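Local coordinates for protein proto-oncogene vav (Homo sapiens, PDB 6NEW) that probably acts as a guanine nucleotide exchange factor for Rac-family GTPases, its exchange domain followed by a PH domain and a zinc-binding C1 domain, at residues E254-S259 / K311-M316; L278-R283 / Y287-F292; S305-N310 / K333-K338. All blocks are in the same frame, centred on the assembly; numbering follows the deposited sequence.

Contact 1. Residues E254-S259 / K311-M316; sequences ELKITS and KKWSHM
Trp313 lays one face of its indole against the chain of Lys256, and almost everything the two segments share passes through that ring. Taken in order, the second segment starts as a type II turn running from Lys311 to Ser314. The carbonyl oxygen of Lys311 accepts twice from Ser314, from its backbone N at 3.3 Å and from Ser314 OG at 2.6 Å, OG lying on a lone pair in the carbonyl plane. After Lys312, Trp313 takes the third turn position with a positive phi of 76°. Its CG lies anti to its own carbonyl carbon (chi1 -71°), which points the six-membered end of the indole at strand 249-258. Lys256 CE rests 3.5 Å from the centroid of the five-membered ring, and NZ stands 4.7 Å from the same centroid, only 5° off the normal: a CH-pi contact extended into a cation-pi one. The ammonium also makes a salt bridge to Asp267. At the ring's edge Trp313 CZ3 meets Leu255 CA at 3.8 Å, while Glu254 OE2 comes in obliquely, 3.5 Å from Trp313 CZ2. Replacing Trp313 with alanine would probably leave the methylenes of Lys256 without their flat cover and the turn without its main hold on this strand. Beyond Ser314 the chain enters a strand, His315 turning to helix 335-352 and Met316 touching Glu329. Strand 327-332 separates the two strands in the sheet, so the indole links the turn before strand 315-321 to a strand that is not its neighbour in the PH domain sheet.

Contact 2. Residues L278-R283 / Y287-F292; sequences LICKRR and YDLKDF
Leu278 packs against Leu289 and Phe292 on one face of an antiparallel beta hairpin, strands 276-283 and 286-294 of the PH domain. Its CB lies 3.8 Å from Leu289 CD1, and CG keeps the same methyl in touch while reaching Phe292 CD1 at 3.9 Å. At the fork the two branches part: Leu278 CD1 runs on to Phe292 CE1, 3.8 Å away, and CD2 turns back to Leu289 CD1. Phe292, with CG anti to its backbone N (chi1 -166°), lies alongside Leu278 and points the same way. Leu239 and Leu243 add to this apolar patch. Further along the same face, Cys280 CB meets Tyr287 CB, and Tyr287 carries its ring on to Tyr269 and Phe271. On the other face Ile279 lies beside Asp291. Near the turn of the hairpin Arg283 reaches across to Asp288, NH1 to OD1 at 3.1 Å, a salt bridge made by a poorly ordered arginine, whose NH2 also pairs with Glu237. The ladder is interrupted by a classic bulge, where Lys290 and Asp291 both face Ile279: a single oxygen, Ile279 O, accepts from Lys290 N at 2.9 Å and from Asp291 N at 3.0 Å.

Contact 3. Residues S305-N310 / K333-K338; sequences SGDRDN and KTRELK
Arg335 and Asp307 carry this contact by stacking, the carboxylate lying flat over one face of the guanidinium with the two planes 20° apart. Asp307 OD2 is 3.3 Å from Arg335 NH2, and OD1 is equally close to Arg335 NE. Both oxygens stand well out of the guanidinium plane, so the salt bridge rests on charge alone and no N-H points at the carboxylate. Arg335 gets there with CG anti to its backbone N (chi1 173°) and a bend at chi2, which carries the chain from the first turn of the helix over to the loop. The in-plane edge of the group is used by a water instead: Arg335 NH1 donates to it at 2.9 Å, and it gives a weak bond to Asn310 OD1. A second water donates to that same amide oxygen at 2.9 Å and takes a weak bond from Arg335 N. Asn310 OD1 also accepts from His315 NE2, so this oxygen draws together loop, strand and helix start. A third water bridges Asp307 and Lys338: it donates to Asp307 OD1 at 2.8 Å and accepts from Lys338 NZ, whose own salt bridge is to Asp302. Thr334 is the N-cap, its OG1 taking Leu337 N at 3.2 Å. The whole ties the loop between strands 298-302 and 315-321 to the start of helix 335-352, the C-terminal helix that closes the PH domain fold.

In the fold
All three contacts lie in the PH domain, on the same side of the chain's centre. Contacts 1 and 3 are close neighbours, their centres about 9 Å apart and their segments alternating along the chain: the turn of contact 1 follows directly on the loop of contact 3, and Trp313 N lies 3.1 Å from Lys333 O, a probable hydrogen bond. Contact 2 belongs to the same sheet as contact 1, centres about 16 Å apart, and meets it where Ile257 CD1 packs on Ile279 CD1 at 3.8 Å. Contacts 2 and 3 do not touch, with nearest atoms about 14 Å apart. None of the three includes a residue of the two zinc sites, which belong to the C1 domain.

Contact 1. Residues E254-S259 / K311-M316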
loop_
_atom_site.group_PDB
_atom_site.type_symbol
_atom_site.label_atom_id
_atom_site.label_comp_id
_atom_site.label_asym_id
_atom_site.label_seq_id
_atom_site.Cartn_x
_atom_site.Cartn_y
_atom_site.Cartn_z
ATOM N N GLU A 254 16.272 -6.011 -21.095
ATOM C CA GLU A 254 16.897 -6.833 -22.118
ATOM C C GLU A 254 18.035 -7.651 -21.538
ATOM O O GLU A 254 18.702 -7.243 -20.571
ATOM C CB GLU A 254 17.360 -5.992 -23.331
ATOM C CG GLU A 254 18.409 -4.936 -23.000
ATOM C CD GLU A 254 19.157 -4.326 -24.172
ATOM O OE1 GLU A 254 18.519 -4.050 -25.215
ATOM O OE2 GLU A 254 20.383 -4.104 -24.041
ATOM N N LEU A 255 18.231 -8.824 -22.125
ATOM C CA LEU A 255 19.300 -9.757 -21.768
ATOM C C LEU A 255 19.512 -10.732 -22.930
ATOM O O LEU A 255 18.736 -10.727 -23.894
ATOM C CB LEU A 255 18.986 -10.517 -20.440
ATOM C CG LEU A 255 17.629 -11.266 -20.294
ATOM C CD1 LEU A 255 17.699 -12.679 -20.825
ATOM C CD2 LEU A 255 17.232 -11.377 -18.836
ATOM N N LYS A 256 20.578 -11.531 -22.852
ATOM C CA LYS A 256 20.886 -12.579 -23.826
ATOM C C LYS A 256 20.779 -13.895 -23.084
ATOM O O LYS A 256 21.031 -13.957 -21.875
ATOM C CB LYS A 256 22.268 -12.380 -24.464
ATOM C CG LYS A 256 22.305 -11.238 -25.483
ATOM C CD LYS A 256 23.704 -10.994 -25.993
ATOM C CE LYS A 256 23.822 -9.764 -26.864
ATOM N NZ LYS A 256 23.819 -10.110 -28.305
ATOM N N ILE A 257 20.357 -14.944 -23.778
ATOM C CA ILE A 257 20.098 -16.208 -23.099
ATOM C C ILE A 257 20.439 -17.449 -23.924
ATOM O O ILE A 257 20.265 -17.473 -25.143
ATOM C CB ILE A 257 18.594 -16.197 -22.633
ATOM C CG1 ILE A 257 18.227 -17.412 -21.751
ATOM C CG2 ILE A 257 17.641 -16.052 -23.822
ATOM C CD1 ILE A 257 16.994 -17.212 -20.920
ATOM N N THR A 258 20.900 -18.493 -23.220
ATOM C CA THR A 258 21.151 -19.815 -23.778
ATOM C C THR A 258 20.431 -20.831 -22.884
ATOM O O THR A 258 20.163 -20.543 -21.719
ATOM C CB THR A 258 22.663 -20.136 -23.940
ATOM O OG1 THR A 258 23.215 -20.538 -22.692
ATOM C CG2 THR A 258 23.485 -18.981 -24.551
ATOM N N SER A 259 20.100 -21.997 -23.436
ATOM C CA SER A 259 19.476 -23.097 -22.716
ATOM C C SER A 259 20.284 -24.382 -23.036
ATOM O O SER A 259 21.056 -24.360 -23.999
ATOM C CB SER A 259 18.016 -23.240 -23.137
ATOM O OG SER A 259 17.902 -23.858 -24.407
ATOM N N LYS A 311 34.133 -7.501 -20.240
ATOM C CA LYS A 311 33.736 -7.200 -21.610
ATOM C C LYS A 311 32.204 -7.182 -21.624
ATOM O O LYS A 311 31.584 -7.980 -20.920
ATOM C CB LYS A 311 34.294 -8.260 -22.593
ATOM C CG LYS A 311 35.826 -8.351 -22.656
ATOM C CD LYS A 311 36.473 -7.248 -23.508
ATOM C CE LYS A 311 37.971 -7.144 -23.313
ATOM N NZ LYS A 311 38.328 -6.254 -22.174
ATOM N N LYS A 312 31.592 -6.240 -22.366
ATOM C CA LYS A 312 30.132 -6.107 -22.429
ATOM C C LYS A 312 29.451 -7.383 -22.897
ATOM O O LYS A 312 29.989 -8.063 -23.771
ATOM C CB LYS A 312 29.711 -4.880 -23.249
ATOM C CG LYS A 312 29.637 -3.649 -22.350
ATOM C CD LYS A 312 29.680 -2.319 -23.063
ATOM C CE LYS A 312 30.159 -1.218 -22.133
ATOM N NZ LYS A 312 29.124 -0.798 -21.146
ATOM N N TRP A 313 28.339 -7.766 -22.223
ATOM C CA TRP A 313 27.526 -8.970 -22.470
ATOM C C TRP A 313 28.154 -10.291 -21.941
ATOM O O TRP A 313 27.668 -11.377 -22.277
ATOM C CB TRP A 313 27.135 -9.112 -23.958
ATOM C CG TRP A 313 26.122 -8.119 -24.436
ATOM C CD1 TRP A 313 26.304 -7.144 -25.374
ATOM C CD2 TRP A 313 24.754 -8.028 -24.022
ATOM N NE1 TRP A 313 25.135 -6.450 -25.572
ATOM C CE2 TRP A 313 24.164 -6.971 -24.754
ATOM C CE3 TRP A 313 23.961 -8.744 -23.106
ATOM C CZ2 TRP A 313 22.818 -6.621 -24.607
ATOM C CZ3 TRP A 313 22.634 -8.387 -22.951
ATOM C CH2 TRP A 313 22.076 -7.333 -23.689
ATOM N N SER A 314 29.218 -10.205 -21.126
ATOM C CA SER A 314 29.904 -11.382 -20.580
ATOM C C SER A 314 29.458 -11.695 -19.137
ATOM O O SER A 314 29.833 -12.731 -18.583
ATOM C CB SER A 314 31.418 -11.187 -20.625
ATOM O OG SER A 314 31.845 -10.258 -19.640
ATOM N N HIS A 315 28.667 -10.806 -18.542
ATOM C CA HIS A 315 28.211 -10.949 -17.174
ATOM C C HIS A 315 27.027 -11.900 -17.063
ATOM O O HIS A 315 25.918 -11.586 -17.503
ATOM C CB HIS A 315 27.938 -9.575 -16.579
ATOM C CG HIS A 315 29.061 -8.626 -16.823
ATOM N ND1 HIS A 315 29.067 -7.787 -17.926
ATOM C CD2 HIS A 315 30.218 -8.471 -16.144
ATOM C CE1 HIS A 315 30.199 -7.111 -17.850
ATOM N NE2 HIS A 315 30.932 -7.498 -16.803
ATOM N N MET A 316 27.292 -13.086 -16.494
ATOM C CA MET A 316 26.304 -14.137 -16.365
ATOM C C MET A 316 26.102 -14.719 -14.952
ATOM O O MET A 316 26.963 -14.643 -14.087
ATOM C CB MET A 316 26.634 -15.280 -17.355
ATOM C CG MET A 316 26.132 -16.631 -16.872
ATOM S SD MET A 316 26.517 -18.148 -17.740
ATOM C CE MET A 316 28.326 -18.071 -17.802
#

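Contact 2. Residues L278-R283 / Y287-F292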
loop_
_atom_site.group_PDB
_atom_site.type_symbol
_atom_site.label_atom_id
_atom_site.label_comp_id
_atom_site.label_asym_id
_atom_site.label_seq_id
_atom_site.Cartn_x
_atom_site.Cartn_y
_atom_site.Cartn_z
ATOM N N LEU A 278 9.262 -14.171 -17.474
ATOM C CA LEU A 278 8.674 -14.151 -18.810
ATOM C C LEU A 278 9.781 -13.764 -19.758
ATOM O O LEU A 278 10.360 -12.689 -19.626
ATOM C CB LEU A 278 7.540 -13.109 -18.869
ATOM C CG LEU A 278 6.165 -13.542 -18.345
ATOM C CD1 LEU A 278 6.055 -13.322 -16.865
ATOM C CD2 LEU A 278 5.080 -12.725 -18.998
ATOM N N ILE A 279 10.157 -14.690 -20.635
ATOM C CA ILE A 279 11.214 -14.470 -21.616
ATOM C C ILE A 279 10.507 -14.196 -22.939
ATOM O O ILE A 279 9.829 -15.063 -23.504
ATOM C CB ILE A 279 12.247 -15.638 -21.671
ATOM C CG1 ILE A 279 12.918 -15.850 -20.296
ATOM C CG2 ILE A 279 13.307 -15.391 -22.755
ATOM C CD1 ILE A 279 13.308 -17.304 -20.037
ATOM N N CYS A 280 10.598 -12.948 -23.368
ATOM C CA CYS A 280 9.947 -12.440 -24.568
ATOM C C CYS A 280 10.958 -12.039 -25.611
ATOM O O CYS A 280 12.112 -11.747 -25.297
ATOM C CB CYS A 280 9.035 -11.260 -24.235
ATOM S SG CYS A 280 7.861 -11.568 -22.899
ATOM N N LYS A 281 10.479 -11.963 -26.850
ATOM C CA LYS A 281 11.207 -11.498 -28.022
ATOM C C LYS A 281 10.419 -10.300 -28.526
ATOM O O LYS A 281 9.192 -10.397 -28.637
ATOM C CB LYS A 281 11.263 -12.602 -29.095
ATOM C CG LYS A 281 12.055 -12.203 -30.330
ATOM C CD LYS A 281 12.373 -13.399 -31.212
ATOM C CE LYS A 281 13.151 -12.982 -32.439
ATOM N NZ LYS A 281 14.550 -12.594 -32.111
ATOM N N ARG A 282 11.088 -9.165 -28.790
ATOM C CA ARG A 282 10.385 -7.987 -29.308
ATOM C C ARG A 282 9.845 -8.276 -30.739
ATOM O O ARG A 282 10.617 -8.624 -31.631
ATOM C CB ARG A 282 11.260 -6.722 -29.246
ATOM C CG ARG A 282 10.524 -5.468 -29.734
ATOM C CD ARG A 282 11.371 -4.203 -29.717
ATOM N NE ARG A 282 12.547 -4.263 -30.600
ATOM C CZ ARG A 282 12.552 -3.942 -31.894
ATOM N NH1 ARG A 282 11.431 -3.560 -32.499
ATOM N NH2 ARG A 282 13.677 -4.016 -32.596
ATOM N N ARG A 283 8.506 -8.227 -30.898
ATOM C CA ARG A 283 7.781 -8.476 -32.147
ATOM C C ARG A 283 7.101 -7.156 -32.566
ATOM O O ARG A 283 5.873 -7.080 -32.715
ATOM C CB ARG A 283 6.774 -9.636 -31.966
ATOM C CG ARG A 283 6.284 -10.251 -33.277
ATOM C CD ARG A 283 4.768 -10.289 -33.354
ATOM N NE ARG A 283 4.223 -11.558 -32.867
ATOM C CZ ARG A 283 2.940 -11.908 -32.943
ATOM N NH1 ARG A 283 2.537 -13.080 -32.471
ATOM N NH2 ARG A 283 2.045 -11.070 -33.458
ATOM N N TYR A 287 5.879 -7.319 -27.019
ATOM C CA TYR A 287 6.832 -8.338 -26.590
ATOM C C TYR A 287 6.106 -9.662 -26.756
ATOM O O TYR A 287 5.006 -9.815 -26.240
ATOM C CB TYR A 287 7.224 -8.131 -25.113
ATOM C CG TYR A 287 7.800 -6.768 -24.783
ATOM C CD1 TYR A 287 9.164 -6.518 -24.905
ATOM C CD2 TYR A 287 7.003 -5.766 -24.239
ATOM C CE1 TYR A 287 9.705 -5.272 -24.582
ATOM C CE2 TYR A 287 7.536 -4.521 -23.894
ATOM C CZ TYR A 287 8.887 -4.275 -24.080
ATOM O OH TYR A 287 9.431 -3.055 -23.741
ATOM N N ASP A 288 6.674 -10.592 -27.524
ATOM C CA ASP A 288 6.040 -11.886 -27.739
ATOM C C ASP A 288 6.622 -12.935 -26.793
ATOM O O ASP A 288 7.820 -13.182 -26.814
ATOM C CB ASP A 288 6.108 -12.322 -29.213
ATOM C CG ASP A 288 5.146 -13.459 -29.526
ATOM O OD1 ASP A 288 3.926 -13.188 -29.665
ATOM O OD2 ASP A 288 5.601 -14.622 -29.596
ATOM N N LEU A 289 5.772 -13.520 -25.938
ATOM C CA LEU A 289 6.167 -14.525 -24.953
ATOM C C LEU A 289 6.662 -15.810 -25.612
ATOM O O LEU A 289 5.934 -16.427 -26.390
ATOM C CB LEU A 289 5.051 -14.785 -23.915
ATOM C CG LEU A 289 5.385 -15.792 -22.804
ATOM C CD1 LEU A 289 6.350 -15.211 -21.792
ATOM C CD2 LEU A 289 4.135 -16.301 -22.129
ATOM N N LYS A 290 7.929 -16.177 -25.322
ATOM C CA LYS A 290 8.620 -17.342 -25.889
ATOM C C LYS A 290 8.813 -18.423 -24.847
ATOM O O LYS A 290 8.635 -19.606 -25.142
ATOM C CB LYS A 290 9.994 -16.934 -26.476
ATOM C CG LYS A 290 9.950 -15.841 -27.565
ATOM C CD LYS A 290 9.854 -16.410 -28.988
ATOM C CE LYS A 290 8.430 -16.493 -29.494
ATOM N NZ LYS A 290 8.330 -17.229 -30.781
ATOM N N ASP A 291 9.179 -18.017 -23.621
ATOM C CA ASP A 291 9.433 -18.947 -22.541
ATOM C C ASP A 291 8.865 -18.454 -21.218
ATOM O O ASP A 291 9.174 -17.348 -20.770
ATOM C CB ASP A 291 10.948 -19.196 -22.430
ATOM C CG ASP A 291 11.382 -20.634 -22.175
ATOM O OD1 ASP A 291 10.659 -21.358 -21.445
ATOM O OD2 ASP A 291 12.485 -21.009 -22.633
ATOM N N PHE A 292 8.048 -19.300 -20.581
ATOM C CA PHE A 292 7.487 -19.023 -19.268
ATOM C C PHE A 292 8.167 -19.919 -18.215
ATOM O O PHE A 292 8.016 -21.139 -18.238
ATOM C CB PHE A 292 5.953 -19.178 -19.262
ATOM C CG PHE A 292 5.317 -18.582 -18.031
ATOM C CD1 PHE A 292 4.938 -17.242 -18.004
ATOM C CD2 PHE A 292 5.112 -19.353 -16.886
ATOM C CE1 PHE A 292 4.370 -16.685 -16.856
ATOM C CE2 PHE A 292 4.525 -18.797 -15.747
ATOM C CZ PHE A 292 4.166 -17.468 -15.742
#

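Contact 3. Residues S305-N310 / K333-K338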
loop_
_atom_site.group_PDB
_atom_site.type_symbol
_atom_site.label_atom_id
_atom_site.label_comp_id
_atom_site.label_asym_id
_atom_site.label_seq_id
_atom_site.Cartn_x
_atom_site.Cartn_y
_atom_site.Cartn_z
ATOM N N SER A 305 32.999 -15.876 -14.038
ATOM C CA SER A 305 33.792 -15.859 -15.276
ATOM C C SER A 305 33.860 -14.498 -15.983
ATOM O O SER A 305 34.934 -14.154 -16.464
ATOM C CB SER A 305 33.341 -16.943 -16.255
ATOM O OG SER A 305 32.203 -16.583 -17.026
ATOM N N GLY A 306 32.742 -13.761 -16.013
ATOM C CA GLY A 306 32.635 -12.446 -16.638
ATOM C C GLY A 306 33.354 -11.321 -15.917
ATOM O O GLY A 306 33.646 -10.295 -16.544
ATOM N N ASP A 307 33.650 -11.497 -14.592
ATOM C CA ASP A 307 34.332 -10.508 -13.736
ATOM C C ASP A 307 35.707 -10.095 -14.259
ATOM O O ASP A 307 35.982 -8.896 -14.318
ATOM C CB ASP A 307 34.471 -11.013 -12.283
ATOM C CG ASP A 307 33.190 -11.118 -11.481
ATOM O OD1 ASP A 307 32.110 -10.986 -12.075
ATOM O OD2 ASP A 307 33.274 -11.327 -10.252
ATOM N N ARG A 308 36.550 -11.094 -14.648
ATOM C CA ARG A 308 37.934 -10.956 -15.120
ATOM C C ARG A 308 38.160 -9.954 -16.266
ATOM O O ARG A 308 38.837 -8.949 -16.051
ATOM C CB ARG A 308 38.526 -12.320 -15.507
ATOM N N ASP A 309 37.566 -10.183 -17.443
ATOM C CA ASP A 309 37.783 -9.306 -18.597
ATOM C C ASP A 309 36.846 -8.098 -18.656
ATOM O O ASP A 309 37.211 -7.084 -19.272
ATOM C CB ASP A 309 37.750 -10.108 -19.914
ATOM C CG ASP A 309 38.750 -11.250 -19.990
ATOM O OD1 ASP A 309 39.536 -11.423 -19.030
ATOM O OD2 ASP A 309 38.752 -11.969 -21.010
ATOM N N ASN A 310 35.671 -8.191 -17.975
ATOM C CA ASN A 310 34.642 -7.147 -17.889
ATOM C C ASN A 310 34.264 -6.589 -19.265
ATOM O O ASN A 310 34.136 -5.380 -19.451
ATOM C CB ASN A 310 35.047 -6.056 -16.897
ATOM C CG ASN A 310 33.914 -5.236 -16.335
ATOM O OD1 ASN A 310 32.899 -5.756 -15.851
ATOM N ND2 ASN A 310 34.103 -3.928 -16.312
ATOM N N LYS A 333 24.456 -6.847 -20.089
ATOM C CA LYS A 333 25.439 -5.977 -20.732
ATOM C C LYS A 333 26.532 -5.529 -19.769
ATOM O O LYS A 333 27.699 -5.571 -20.146
ATOM C CB LYS A 333 24.788 -4.793 -21.464
ATOM C CG LYS A 333 25.565 -4.393 -22.711
ATOM C CD LYS A 333 25.021 -3.150 -23.378
ATOM C CE LYS A 333 25.636 -3.002 -24.750
ATOM N NZ LYS A 333 25.728 -1.579 -25.170
ATOM N N THR A 334 26.174 -5.199 -18.519
ATOM C CA THR A 334 27.122 -4.767 -17.486
ATOM C C THR A 334 27.105 -5.663 -16.246
ATOM O O THR A 334 26.211 -6.501 -16.087
ATOM C CB THR A 334 26.857 -3.315 -17.062
ATOM O OG1 THR A 334 25.598 -3.221 -16.393
ATOM C CG2 THR A 334 26.938 -2.332 -18.222
ATOM N N ARG A 335 28.098 -5.447 -15.355
ATOM C CA ARG A 335 28.274 -6.139 -14.082
ATOM C C ARG A 335 27.197 -5.652 -13.103
ATOM O O ARG A 335 26.679 -6.454 -12.332
ATOM C CB ARG A 335 29.693 -5.862 -13.528
ATOM C CG ARG A 335 29.989 -6.365 -12.116
ATOM C CD ARG A 335 30.486 -7.796 -12.094
ATOM N NE ARG A 335 30.802 -8.222 -10.730
ATOM C CZ ARG A 335 31.991 -8.084 -10.144
ATOM N NH1 ARG A 335 33.006 -7.533 -10.802
ATOM N NH2 ARG A 335 32.174 -8.499 -8.897
ATOM N N GLU A 336 26.865 -4.338 -13.147
ATOM C CA GLU A 336 25.867 -3.689 -12.288
ATOM C C GLU A 336 24.485 -4.276 -12.559
ATOM O O GLU A 336 23.762 -4.589 -11.612
ATOM C CB GLU A 336 25.838 -2.160 -12.498
ATOM C CG GLU A 336 27.131 -1.441 -12.152
ATOM C CD GLU A 336 28.147 -1.391 -13.282
ATOM O OE1 GLU A 336 27.909 -0.655 -14.267
ATOM O OE2 GLU A 336 29.184 -2.088 -13.180
ATOM N N LEU A 337 24.141 -4.453 -13.848
ATOM C CA LEU A 337 22.882 -5.045 -14.290
ATOM C C LEU A 337 22.739 -6.493 -13.793
ATOM O O LEU A 337 21.692 -6.845 -13.239
ATOM C CB LEU A 337 22.762 -4.990 -15.824
ATOM C CG LEU A 337 22.224 -3.692 -16.391
ATOM C CD1 LEU A 337 22.547 -3.564 -17.877
ATOM C CD2 LEU A 337 20.724 -3.569 -16.149
ATOM N N LYS A 338 23.811 -7.312 -13.984
ATOM C CA LYS A 338 23.905 -8.713 -13.572
ATOM C C LYS A 338 23.652 -8.797 -12.083
ATOM O O LYS A 338 22.764 -9.540 -11.663
ATOM C CB LYS A 338 25.290 -9.302 -13.902
ATOM C CG LYS A 338 25.436 -10.743 -13.402
ATOM C CD LYS A 338 26.875 -11.135 -13.270
ATOM C CE LYS A 338 27.060 -12.048 -12.110
ATOM N NZ LYS A 338 28.351 -12.752 -12.204
HETATM O O HOH W 1 30.260 -10.962 -14.158
HETATM O O HOH W 2 30.793 -3.790 -16.295
HETATM O O HOH W 3 33.844 -5.983 -13.071
#